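Local coordinates for protein shikimate kinase (Aquifex aeolicus, PDB 2PT5) that probably phosphorylates the 3-hydroxyl group of shikimate with ATP and magnesium, the fifth of the seven steps leading to chorismate, at residues F98-L107 and L123-R134. Sequence-based numbering, arbitrary orientation.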
loop_
_atom_site.group_PDB
_atom_site.type_symbol
_atom_site.label_atom_id
_atom_site.label_comp_id
_atom_site.label_asym_id
_atom_site.label_seq_id
_atom_site.Cartn_x
_atom_site.Cartn_y
_atom_site.Cartn_z
ATOM N N PHE A 98 -2.659 1.868 7.874
ATOM C CA PHE A 98 -2.992 0.526 7.428
ATOM C C PHE A 98 -4.488 0.414 7.190
ATOM O O PHE A 98 -5.291 0.557 8.109
ATOM C CB PHE A 98 -2.523 -0.510 8.472
ATOM C CG PHE A 98 -2.995 -1.930 8.207
ATOM C CD1 PHE A 98 -3.162 -2.409 6.907
ATOM C CD2 PHE A 98 -3.236 -2.799 9.275
ATOM C CE1 PHE A 98 -3.561 -3.727 6.673
ATOM C CE2 PHE A 98 -3.636 -4.126 9.053
ATOM C CZ PHE A 98 -3.798 -4.591 7.752
ATOM N N ILE A 99 -4.856 0.194 5.935
ATOM C CA ILE A 99 -6.255 0.027 5.571
ATOM C C ILE A 99 -6.461 -1.481 5.629
ATOM O O ILE A 99 -6.102 -2.223 4.708
ATOM C CB ILE A 99 -6.520 0.569 4.166
ATOM C CG1 ILE A 99 -6.192 2.066 4.140
ATOM C CG2 ILE A 99 -7.962 0.319 3.783
ATOM C CD1 ILE A 99 -6.207 2.689 2.743
ATOM N N ASP A 100 -7.038 -1.912 6.743
ATOM C CA ASP A 100 -7.260 -3.320 7.055
ATOM C C ASP A 100 -8.549 -3.968 6.557
ATOM O O ASP A 100 -9.637 -3.468 6.812
ATOM C CB ASP A 100 -7.197 -3.471 8.579
ATOM C CG ASP A 100 -7.111 -4.915 9.028
ATOM O OD1 ASP A 100 -7.548 -5.195 10.161
ATOM O OD2 ASP A 100 -6.591 -5.757 8.267
ATOM N N ILE A 101 -8.410 -5.085 5.847
ATOM C CA ILE A 101 -9.557 -5.862 5.382
ATOM C C ILE A 101 -9.348 -7.292 5.889
ATOM O O ILE A 101 -8.219 -7.797 5.904
ATOM C CB ILE A 101 -9.677 -5.912 3.837
ATOM C CG1 ILE A 101 -8.347 -6.338 3.221
ATOM C CG2 ILE A 101 -10.155 -4.564 3.304
ATOM C CD1 ILE A 101 -8.413 -6.545 1.714
ATOM N N PRO A 102 -10.430 -7.956 6.327
ATOM C CA PRO A 102 -10.380 -9.330 6.839
ATOM C C PRO A 102 -10.074 -10.351 5.742
ATOM O O PRO A 102 -10.253 -10.069 4.555
ATOM C CB PRO A 102 -11.767 -9.519 7.447
ATOM C CG PRO A 102 -12.633 -8.656 6.566
ATOM C CD PRO A 102 -11.796 -7.410 6.408
ATOM N N PHE A 103 -9.620 -11.537 6.139
ATOM C CA PHE A 103 -9.261 -12.571 5.167
ATOM C C PHE A 103 -10.353 -12.873 4.148
ATOM O O PHE A 103 -10.056 -13.029 2.971
ATOM C CB PHE A 103 -8.856 -13.869 5.884
ATOM C CG PHE A 103 -8.201 -14.902 4.981
ATOM C CD1 PHE A 103 -7.078 -14.577 4.216
ATOM C CD2 PHE A 103 -8.664 -16.221 4.953
ATOM C CE1 PHE A 103 -6.419 -15.549 3.438
ATOM C CE2 PHE A 103 -8.012 -17.200 4.179
ATOM C CZ PHE A 103 -6.888 -16.860 3.424
ATOM N N GLU A 104 -11.611 -12.950 4.581
ATOM C CA GLU A 104 -12.691 -13.260 3.645
ATOM C C GLU A 104 -12.845 -12.193 2.554
ATOM O O GLU A 104 -13.169 -12.517 1.412
ATOM C CB GLU A 104 -14.034 -13.472 4.382
ATOM C CG GLU A 104 -14.616 -12.223 5.028
ATOM C CD GLU A 104 -14.209 -12.058 6.476
ATOM O OE1 GLU A 104 -13.212 -12.687 6.903
ATOM O OE2 GLU A 104 -14.885 -11.286 7.184
ATOM N N VAL A 105 -12.608 -10.928 2.893
ATOM C CA VAL A 105 -12.718 -9.845 1.914
ATOM C C VAL A 105 -11.545 -9.924 0.940
ATOM O O VAL A 105 -11.706 -9.775 -0.272
ATOM C CB VAL A 105 -12.708 -8.466 2.598
ATOM C CG1 VAL A 105 -12.584 -7.365 1.551
ATOM C CG2 VAL A 105 -13.991 -8.281 3.407
ATOM N N PHE A 106 -10.362 -10.151 1.500
ATOM C CA PHE A 106 -9.119 -10.287 0.747
ATOM C C PHE A 106 -9.303 -11.358 -0.318
ATOM O O PHE A 106 -8.994 -11.159 -1.493
ATOM C CB PHE A 106 -8.008 -10.703 1.720
ATOM C CG PHE A 106 -6.766 -11.239 1.062
ATOM C CD1 PHE A 106 -5.837 -10.381 0.478
ATOM C CD2 PHE A 106 -6.500 -12.603 1.075
ATOM C CE1 PHE A 106 -4.658 -10.874 -0.077
ATOM C CE2 PHE A 106 -5.327 -13.107 0.525
ATOM C CZ PHE A 106 -4.401 -12.239 -0.052
ATOM N N LEU A 107 -9.833 -12.492 0.113
ATOM C CA LEU A 107 -10.057 -13.636 -0.755
ATOM C C LEU A 107 -10.997 -13.327 -1.912
ATOM O O LEU A 107 -10.763 -13.753 -3.036
ATOM C CB LEU A 107 -10.623 -14.783 0.076
ATOM C CG LEU A 107 -9.881 -16.116 0.144
ATOM C CD1 LEU A 107 -8.385 -15.925 0.044
ATOM C CD2 LEU A 107 -10.267 -16.799 1.448
ATOM N N LEU A 123 -5.856 -22.695 -1.038
ATOM C CA LEU A 123 -5.776 -21.896 0.182
ATOM C C LEU A 123 -4.384 -21.751 0.814
ATOM O O LEU A 123 -3.973 -20.646 1.173
ATOM C CB LEU A 123 -6.729 -22.470 1.237
ATOM C CG LEU A 123 -6.677 -21.832 2.631
ATOM C CD1 LEU A 123 -7.310 -20.440 2.591
ATOM C CD2 LEU A 123 -7.420 -22.719 3.625
ATOM N N ASP A 124 -3.678 -22.868 0.967
ATOM C CA ASP A 124 -2.356 -22.871 1.592
ATOM C C ASP A 124 -1.330 -22.055 0.811
ATOM O O ASP A 124 -0.304 -21.640 1.347
ATOM C CB ASP A 124 -1.876 -24.313 1.750
ATOM C CG ASP A 124 -2.876 -25.171 2.513
ATOM O OD1 ASP A 124 -3.131 -24.879 3.703
ATOM O OD2 ASP A 124 -3.416 -26.130 1.919
ATOM N N GLU A 125 -1.633 -21.818 -0.459
ATOM C CA GLU A 125 -0.768 -21.050 -1.338
ATOM C C GLU A 125 -0.660 -19.584 -0.890
ATOM O O GLU A 125 0.335 -18.921 -1.185
ATOM C CB GLU A 125 -1.325 -21.097 -2.765
ATOM C CG GLU A 125 -0.279 -21.038 -3.875
ATOM C CD GLU A 125 0.327 -22.397 -4.170
ATOM O OE1 GLU A 125 -0.453 -23.338 -4.424
ATOM O OE2 GLU A 125 1.572 -22.529 -4.158
ATOM N N ILE A 126 -1.673 -19.085 -0.175
ATOM C CA ILE A 126 -1.692 -17.680 0.253
ATOM C C ILE A 126 -2.150 -17.361 1.684
ATOM O O ILE A 126 -2.153 -16.191 2.076
ATOM C CB ILE A 126 -2.595 -16.846 -0.680
ATOM C CG1 ILE A 126 -4.049 -17.275 -0.491
ATOM C CG2 ILE A 126 -2.162 -17.020 -2.135
ATOM C CD1 ILE A 126 -5.015 -16.712 -1.510
ATOM N N LYS A 127 -2.545 -18.361 2.466
ATOM C CA LYS A 127 -3.007 -18.068 3.831
ATOM C C LYS A 127 -1.890 -17.571 4.746
ATOM O O LYS A 127 -2.073 -16.625 5.507
ATOM C CB LYS A 127 -3.675 -19.303 4.458
ATOM C CG LYS A 127 -4.276 -19.032 5.825
ATOM C CD LYS A 127 -5.270 -20.122 6.248
ATOM C CE LYS A 127 -4.638 -21.524 6.256
ATOM N NZ LYS A 127 -3.552 -21.672 7.273
ATOM N N ASN A 128 -0.731 -18.209 4.663
ATOM C CA ASN A 128 0.403 -17.829 5.499
ATOM C C ASN A 128 0.938 -16.439 5.136
ATOM O O ASN A 128 1.293 -15.643 6.016
ATOM C CB ASN A 128 1.514 -18.880 5.361
ATOM C CG ASN A 128 2.645 -18.679 6.360
ATOM O OD1 ASN A 128 3.559 -17.884 6.138
ATOM N ND2 ASN A 128 2.579 -19.396 7.475
ATOM N N LEU A 129 0.980 -16.144 3.841
ATOM C CA LEU A 129 1.480 -14.856 3.389
ATOM C C LEU A 129 0.537 -13.747 3.863
ATOM O O LEU A 129 0.981 -12.694 4.329
ATOM C CB LEU A 129 1.618 -14.851 1.858
ATOM C CG LEU A 129 2.493 -13.751 1.243
ATOM C CD1 LEU A 129 3.861 -13.735 1.920
ATOM C CD2 LEU A 129 2.648 -13.991 -0.253
ATOM N N PHE A 130 -0.764 -13.990 3.757
ATOM C CA PHE A 130 -1.746 -13.012 4.206
ATOM C C PHE A 130 -1.583 -12.773 5.704
ATOM O O PHE A 130 -1.554 -11.630 6.157
ATOM C CB PHE A 130 -3.169 -13.499 3.914
ATOM C CG PHE A 130 -4.234 -12.714 4.632
ATOM C CD1 PHE A 130 -4.502 -12.947 5.977
ATOM C CD2 PHE A 130 -4.948 -11.719 3.972
ATOM C CE1 PHE A 130 -5.468 -12.203 6.660
ATOM C CE2 PHE A 130 -5.913 -10.969 4.648
ATOM C CZ PHE A 130 -6.173 -11.212 5.993
ATOM N N GLU A 131 -1.506 -13.855 6.477
ATOM C CA GLU A 131 -1.338 -13.735 7.927
ATOM C C GLU A 131 -0.028 -13.026 8.278
ATOM O O GLU A 131 -0.005 -12.155 9.149
ATOM C CB GLU A 131 -1.341 -15.126 8.583
ATOM C CG GLU A 131 -2.609 -15.922 8.324
ATOM C CD GLU A 131 -2.559 -17.335 8.890
ATOM O OE1 GLU A 131 -1.528 -18.017 8.725
ATOM O OE2 GLU A 131 -3.558 -17.771 9.488
ATOM N N GLU A 132 1.064 -13.392 7.605
ATOM C CA GLU A 132 2.358 -12.776 7.920
ATOM C C GLU A 132 2.497 -11.323 7.484
ATOM O O GLU A 132 3.025 -10.500 8.232
ATOM C CB GLU A 132 3.515 -13.606 7.338
ATOM C CG GLU A 132 3.677 -14.986 7.989
ATOM C CD GLU A 132 3.750 -14.909 9.505
ATOM O OE1 GLU A 132 4.510 -14.064 10.030
ATOM O OE2 GLU A 132 3.047 -15.694 10.175
ATOM N N ARG A 133 2.040 -10.996 6.280
ATOM C CA ARG A 133 2.129 -9.613 5.834
ATOM C C ARG A 133 1.255 -8.744 6.743
ATOM O O ARG A 133 1.645 -7.636 7.108
ATOM C CB ARG A 133 1.688 -9.466 4.362
ATOM C CG ARG A 133 2.687 -10.029 3.339
ATOM C CD ARG A 133 2.340 -9.627 1.895
ATOM N NE ARG A 133 3.479 -9.828 0.995
ATOM C CZ ARG A 133 3.482 -9.543 -0.307
ATOM N NH1 ARG A 133 2.407 -9.040 -0.894
ATOM N NH2 ARG A 133 4.563 -9.762 -1.026
ATOM N N ARG A 134 0.081 -9.253 7.126
ATOM C CA ARG A 134 -0.826 -8.491 7.985
ATOM C C ARG A 134 -0.195 -8.135 9.342
ATOM O O ARG A 134 -0.526 -7.113 9.945
ATOM C CB ARG A 134 -2.135 -9.268 8.200
ATOM C CG ARG A 134 -3.190 -8.484 8.965
ATOM C CD ARG A 134 -4.604 -9.051 8.777
ATOM N NE ARG A 134 -5.588 -8.227 9.478
ATOM C CZ ARG A 134 -5.789 -8.238 10.798
ATOM N NH1 ARG A 134 -5.084 -9.048 11.585
ATOM N NH2 ARG A 134 -6.666 -7.402 11.346
#
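Phe130 takes Phe103 over one face of its ring and Phe106 along its CD2-CE2 edge, and the three make an aromatic cluster. From the root outward, CB lies near Phe103 CE1 and Phe106 CE2; beyond it, chi1 of 166° sets CG anti to the backbone N and sends the ring in against helix 103-109. At CG the edge of Phe103 arrives: its CD1 stands 3.4 Å from Phe130 CG, over the ring centre, an edge-to-face pair with planes 62° apart. On the other branch, CD2 sits 3.4 Å from Phe106 CD2, over one face of that ring, and CE2 meets Phe106 CB. The tip, CZ, reaches the main chain, 3.5 Å from Phe103 N, where helix 103-109 starts. Nearer the start of 123-134, Leu123 CD1 touches the edge of Phe103, and Ile126 CD1 lies 3.8 Å from Leu107 CD1.

One turn after Phe130, Arg134 grips Asp100 side-on in a two-bond salt bridge: NH2 bonds OD1 at 2.7 Å and NE bonds OD2 at 2.9 Å, both on syn sides but 18° out of the carboxylate plane. A methionine in its place would probably leave the Asp100 carboxylate to Lys143 and freer to turn.

Phe8, of the P-loop, stacks on Phe130 and also meets Phe106. In this P-loop kinase fold, helix 127-137, which carries the predicted substrate-binding Arg133, thus packs against the C-terminal end of strand 95-100, between strands 2-6 and 142-145, and against helix 103-109.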